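Side-chain contacts in adenylate cyclase-like protein (PDB 3GQS), which is of unknown function but supplies the FHA domain, a fold that commonly recognises phosphothreonine peptides, of a protein probably related to type III secretion membrane components: residues G30-P33 and Q34-D37; V90-T94 and T95-L99. All coordinates share one frame; numbering follows the deposited sequence.

Contact 1: G30-P33 and Q34-D37; sequences GSDP and QVAD
Asp32 and Gln34 meet in an Asx turn, which is combined here with a type I beta turn from Asp32 to Val35. Together they form the compact bend of the loop joining strand 26-30 to strand 38-39 of the FHA beta sandwich. The Asp32 side chain can be followed outward. Its CB lies against the methyl Val35 CG2 at 3.5 Å, and CG keeps to the same methyl. At the tip, OD1 accepts the backbone N-H of Gln34, with Asp32 OD1 and Gln34 N 2.9 Å apart. The nitrogen stands above the carboxylate plane, 46° out of it. OD2 meets Val35 CG2 at 3.7 Å. The reach to the amide follows from chi1 of -178°, which sets CG anti to the Asp32 nitrogen and beside its carbonyl carbon, placing the carboxylate alongside the turn, close to the Gln34 amide. The backbone carbonyl of the same residue takes two donors: Asp32 O is 3.0 Å from Val35 N and 2.9 Å from Ala36 N. The aspartate thus grips three successive amides and holds Pro33 and Gln34 in the bend. Behind it, the methyl of Ala36 packs against the end of strand 26-30, its CB 3.3 Å from Gly30 N. Arg47 also touches the Asp32 side chain, and Ser31 OG bonds to Ile45 O, tying this bend to a neighbouring loop. On the outer side, the extended Gln34 chain carries its amide to a bridging water, which donates to Asp32 OD1 and to Gln34 OE1, 2.8 Å from each.

Contact 2: V90-T94 and T95-L99; sequences VALGT and TLFLL
Strands 90-92 and 95-99 pair antiparallel as a tight hairpin, their axes approaching to 4.8 Å, with Val90 and Phe97 and then Leu92 and Thr95 as hydrogen-bonded pairs and Ala91 and Leu96 as the non-hydrogen-bonded pair between them. A type II' turn from Leu92 to Thr95 closes it, with Gly93 taking the positive phi of 65° that suits glycine. Val90 and Phe97 exchange two bonds: Val90 N to Phe97 O at 2.7 Å and Phe97 N to Val90 O at 2.8 Å. At the turn, Leu92 N reaches Thr95 O at 2.9 Å, while Thr95 N comes to Leu92 O from above the carbonyl plane. Phe97 carries the side-chain contact. Its chi1 of 75° sets CG between the backbone N and the carbonyl carbon, which brings the ring against Val90 of the neighbouring strand. Val90 lies over one ring face in a CH-pi contact, its CB 3.7 Å from the centroid of the Phe97 ring, and its CG1 adds contacts with CZ and CE2. Leu92 comes to the ring edge instead: its CD1 is in plane with the Phe97 ring and 3.6 Å from CE2. On the other face of the hairpin, Leu96 CD2 touches Ala91 CB at 3.8 Å. Beside the turn, Asp42 OD2 is hydrogen-bonded to both threonine hydroxyls, Thr94 OG1 and Thr95 OG1. The hairpin lies inside the six-stranded sheet, strand 72-73 flanking strand 90-92 and strand 4-9 flanking strand 95-102, while Val90 and Phe97 both reach Ile62 of strand 60-64 in the facing sheet.

How the contacts relate
The two contacts belong to the two different sheets of one FHA sandwich, their centres about 16 Å apart and their nearest atoms about 6 Å apart, without touching. Contact 1 is a surface bend between two strands of the mixed sheet; contact 2 is a partly buried hairpin of the other sheet. Both close tight turns through backbone bonds, but the side-chain chemistry differs: an aspartate carboxylate and a water organise residues 30-37, whereas aromatic and aliphatic packing fills the inward side of residues 90-99. The loop between strands 38-39 and 50-54 meets both: its Ile45 serves contact 1 through its carbonyl and contact 2 against the Thr95 side chain.

Contact 1: G30-P33 and Q34-D37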
loop_
_atom_site.group_PDB
_atom_site.type_symbol
_atom_site.label_atom_id
_atom_site.label_comp_id
_atom_site.label_asym_id
_atom_site.label_seq_id
_atom_site.Cartn_x
_atom_site.Cartn_y
_atom_site.Cartn_z
ATOM N N GLY A 30 -7.289 -2.790 -0.261
ATOM C CA GLY A 30 -8.585 -2.273 -0.670
ATOM C C GLY A 30 -9.599 -2.328 0.451
ATOM O O GLY A 30 -9.262 -2.702 1.563
ATOM N N SER A 31 -10.843 -1.985 0.121
ATOM C CA SER A 31 -11.952 -1.971 1.078
ATOM C C SER A 31 -12.807 -3.239 1.084
ATOM O O SER A 31 -13.553 -3.442 2.046
ATOM C CB SER A 31 -12.861 -0.756 0.823
ATOM O OG SER A 31 -13.295 -0.655 -0.540
ATOM N N ASP A 32 -12.706 -4.072 0.035
ATOM C CA ASP A 32 -13.480 -5.338 -0.070
ATOM C C ASP A 32 -12.635 -6.583 0.359
ATOM O O ASP A 32 -11.673 -6.936 -0.317
ATOM C CB ASP A 32 -13.965 -5.500 -1.506
ATOM C CG ASP A 32 -14.831 -6.744 -1.725
ATOM O OD1 ASP A 32 -14.991 -7.609 -0.835
ATOM O OD2 ASP A 32 -15.381 -6.831 -2.847
ATOM N N PRO A 33 -13.013 -7.236 1.464
ATOM C CA PRO A 33 -12.278 -8.314 1.985
ATOM C C PRO A 33 -12.273 -9.567 1.113
ATOM O O PRO A 33 -11.447 -10.432 1.344
ATOM C CB PRO A 33 -13.016 -8.630 3.298
ATOM C CG PRO A 33 -14.322 -8.093 3.155
ATOM C CD PRO A 33 -14.163 -6.911 2.335
ATOM N N GLN A 34 -13.196 -9.660 0.168
ATOM C CA GLN A 34 -13.206 -10.766 -0.819
ATOM C C GLN A 34 -12.218 -10.589 -1.968
ATOM O O GLN A 34 -12.059 -11.516 -2.761
ATOM C CB GLN A 34 -14.607 -10.994 -1.394
ATOM C CG GLN A 34 -15.569 -11.449 -0.340
ATOM C CD GLN A 34 -16.983 -11.684 -0.821
ATOM O OE1 GLN A 34 -17.909 -10.977 -0.403
ATOM N NE2 GLN A 34 -17.175 -12.700 -1.663
ATOM N N VAL A 35 -11.597 -9.415 -2.089
ATOM C CA VAL A 35 -10.589 -9.177 -3.137
ATOM C C VAL A 35 -9.252 -8.602 -2.619
ATOM O O VAL A 35 -8.224 -8.723 -3.299
ATOM C CB VAL A 35 -11.131 -8.279 -4.302
ATOM C CG1 VAL A 35 -12.158 -9.055 -5.158
ATOM C CG2 VAL A 35 -11.792 -6.955 -3.792
ATOM N N ALA A 36 -9.265 -7.984 -1.425
ATOM C CA ALA A 36 -8.087 -7.365 -0.858
ATOM C C ALA A 36 -7.450 -8.266 0.189
ATOM O O ALA A 36 -8.130 -9.021 0.870
ATOM C CB ALA A 36 -8.402 -5.928 -0.261
ATOM N N ASP A 37 -6.120 -8.170 0.286
ATOM C CA ASP A 37 -5.341 -8.818 1.381
ATOM C C ASP A 37 -5.165 -7.921 2.642
ATOM O O ASP A 37 -5.125 -8.425 3.751
ATOM C CB ASP A 37 -3.967 -9.202 0.865
ATOM C CG ASP A 37 -4.055 -10.018 -0.437
ATOM O OD1 ASP A 37 -4.766 -10.999 -0.477
ATOM O OD2 ASP A 37 -3.478 -9.611 -1.411
HETATM O O HOH W 1 -17.185 -8.483 0.728
#

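Contact 2: V90-T94 and T95-L99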
loop_
_atom_site.group_PDB
_atom_site.type_symbol
_atom_site.label_atom_id
_atom_site.label_comp_id
_atom_site.label_asym_id
_atom_site.label_seq_id
_atom_site.Cartn_x
_atom_site.Cartn_y
_atom_site.Cartn_z
ATOM N N VAL A 90 2.290 6.930 1.530
ATOM C CA VAL A 90 1.310 6.642 0.485
ATOM C C VAL A 90 -0.111 7.010 0.961
ATOM O O VAL A 90 -0.551 6.558 2.013
ATOM C CB VAL A 90 1.287 5.141 0.083
ATOM C CG1 VAL A 90 0.293 4.942 -1.047
ATOM C CG2 VAL A 90 2.707 4.647 -0.346
ATOM N N ALA A 91 -0.802 7.807 0.154
ATOM C CA ALA A 91 -2.202 8.184 0.372
ATOM C C ALA A 91 -3.152 7.389 -0.584
ATOM O O ALA A 91 -3.002 7.430 -1.802
ATOM C CB ALA A 91 -2.372 9.684 0.138
ATOM N N LEU A 92 -4.112 6.701 0.027
ATOM C CA LEU A 92 -5.221 6.025 -0.676
ATOM C C LEU A 92 -6.515 6.575 -0.112
ATOM O O LEU A 92 -6.882 6.229 0.985
ATOM C CB LEU A 92 -5.200 4.510 -0.450
ATOM C CG LEU A 92 -3.913 3.751 -0.814
ATOM C CD1 LEU A 92 -4.176 2.235 -0.698
ATOM C CD2 LEU A 92 -3.442 4.183 -2.183
ATOM N N GLY A 93 -7.205 7.402 -0.874
ATOM C CA GLY A 93 -8.388 8.057 -0.381
ATOM C C GLY A 93 -7.901 8.970 0.735
ATOM O O GLY A 93 -6.965 9.735 0.553
ATOM N N THR A 94 -8.519 8.842 1.893
ATOM C CA THR A 94 -8.162 9.646 3.059
ATOM C C THR A 94 -7.252 8.842 3.991
ATOM O O THR A 94 -6.849 9.317 5.045
ATOM C CB THR A 94 -9.412 10.078 3.817
ATOM O OG1 THR A 94 -10.070 8.908 4.298
ATOM C CG2 THR A 94 -10.356 10.838 2.913
ATOM N N THR A 95 -6.908 7.626 3.574
ATOM C CA THR A 95 -6.058 6.770 4.369
ATOM C C THR A 95 -4.557 6.972 4.011
ATOM O O THR A 95 -4.187 7.179 2.879
ATOM C CB THR A 95 -6.518 5.294 4.265
ATOM O OG1 THR A 95 -7.811 5.174 4.884
ATOM C CG2 THR A 95 -5.536 4.347 4.945
ATOM N N LEU A 96 -3.716 6.944 5.027
ATOM C CA LEU A 96 -2.286 7.186 4.890
ATOM C C LEU A 96 -1.572 5.936 5.360
ATOM O O LEU A 96 -1.975 5.316 6.313
ATOM C CB LEU A 96 -1.856 8.406 5.715
ATOM C CG LEU A 96 -2.328 9.805 5.284
ATOM C CD1 LEU A 96 -1.838 10.924 6.320
ATOM C CD2 LEU A 96 -1.930 10.173 3.843
ATOM N N PHE A 97 -0.542 5.536 4.649
ATOM C CA PHE A 97 0.324 4.453 5.122
ATOM C C PHE A 97 1.735 4.566 4.641
ATOM O O PHE A 97 2.067 5.362 3.753
ATOM C CB PHE A 97 -0.251 3.094 4.787
ATOM C CG PHE A 97 -0.128 2.693 3.342
ATOM C CD1 PHE A 97 1.060 2.129 2.856
ATOM C CD2 PHE A 97 -1.205 2.816 2.494
ATOM C CE1 PHE A 97 1.177 1.688 1.544
ATOM C CE2 PHE A 97 -1.089 2.399 1.166
ATOM C CZ PHE A 97 0.122 1.819 0.694
ATOM N N LEU A 98 2.597 3.799 5.266
ATOM C CA LEU A 98 3.985 3.721 4.798
ATOM C C LEU A 98 4.624 2.400 5.125
ATOM O O LEU A 98 4.082 1.610 5.914
ATOM C CB LEU A 98 4.849 4.880 5.312
ATOM C CG LEU A 98 5.191 5.055 6.778
ATOM C CD1 LEU A 98 5.619 3.805 7.496
ATOM C CD2 LEU A 98 6.301 6.065 6.765
ATOM N N LEU A 99 5.734 2.164 4.449
ATOM C CA LEU A 99 6.540 0.993 4.674
ATOM C C LEU A 99 7.673 1.403 5.546
ATOM O O LEU A 99 8.310 2.424 5.333
ATOM C CB LEU A 99 7.158 0.371 3.394
ATOM C CG LEU A 99 6.230 -0.373 2.429
ATOM C CD1 LEU A 99 6.991 -1.560 1.831
ATOM C CD2 LEU A 99 4.886 -0.846 3.099
#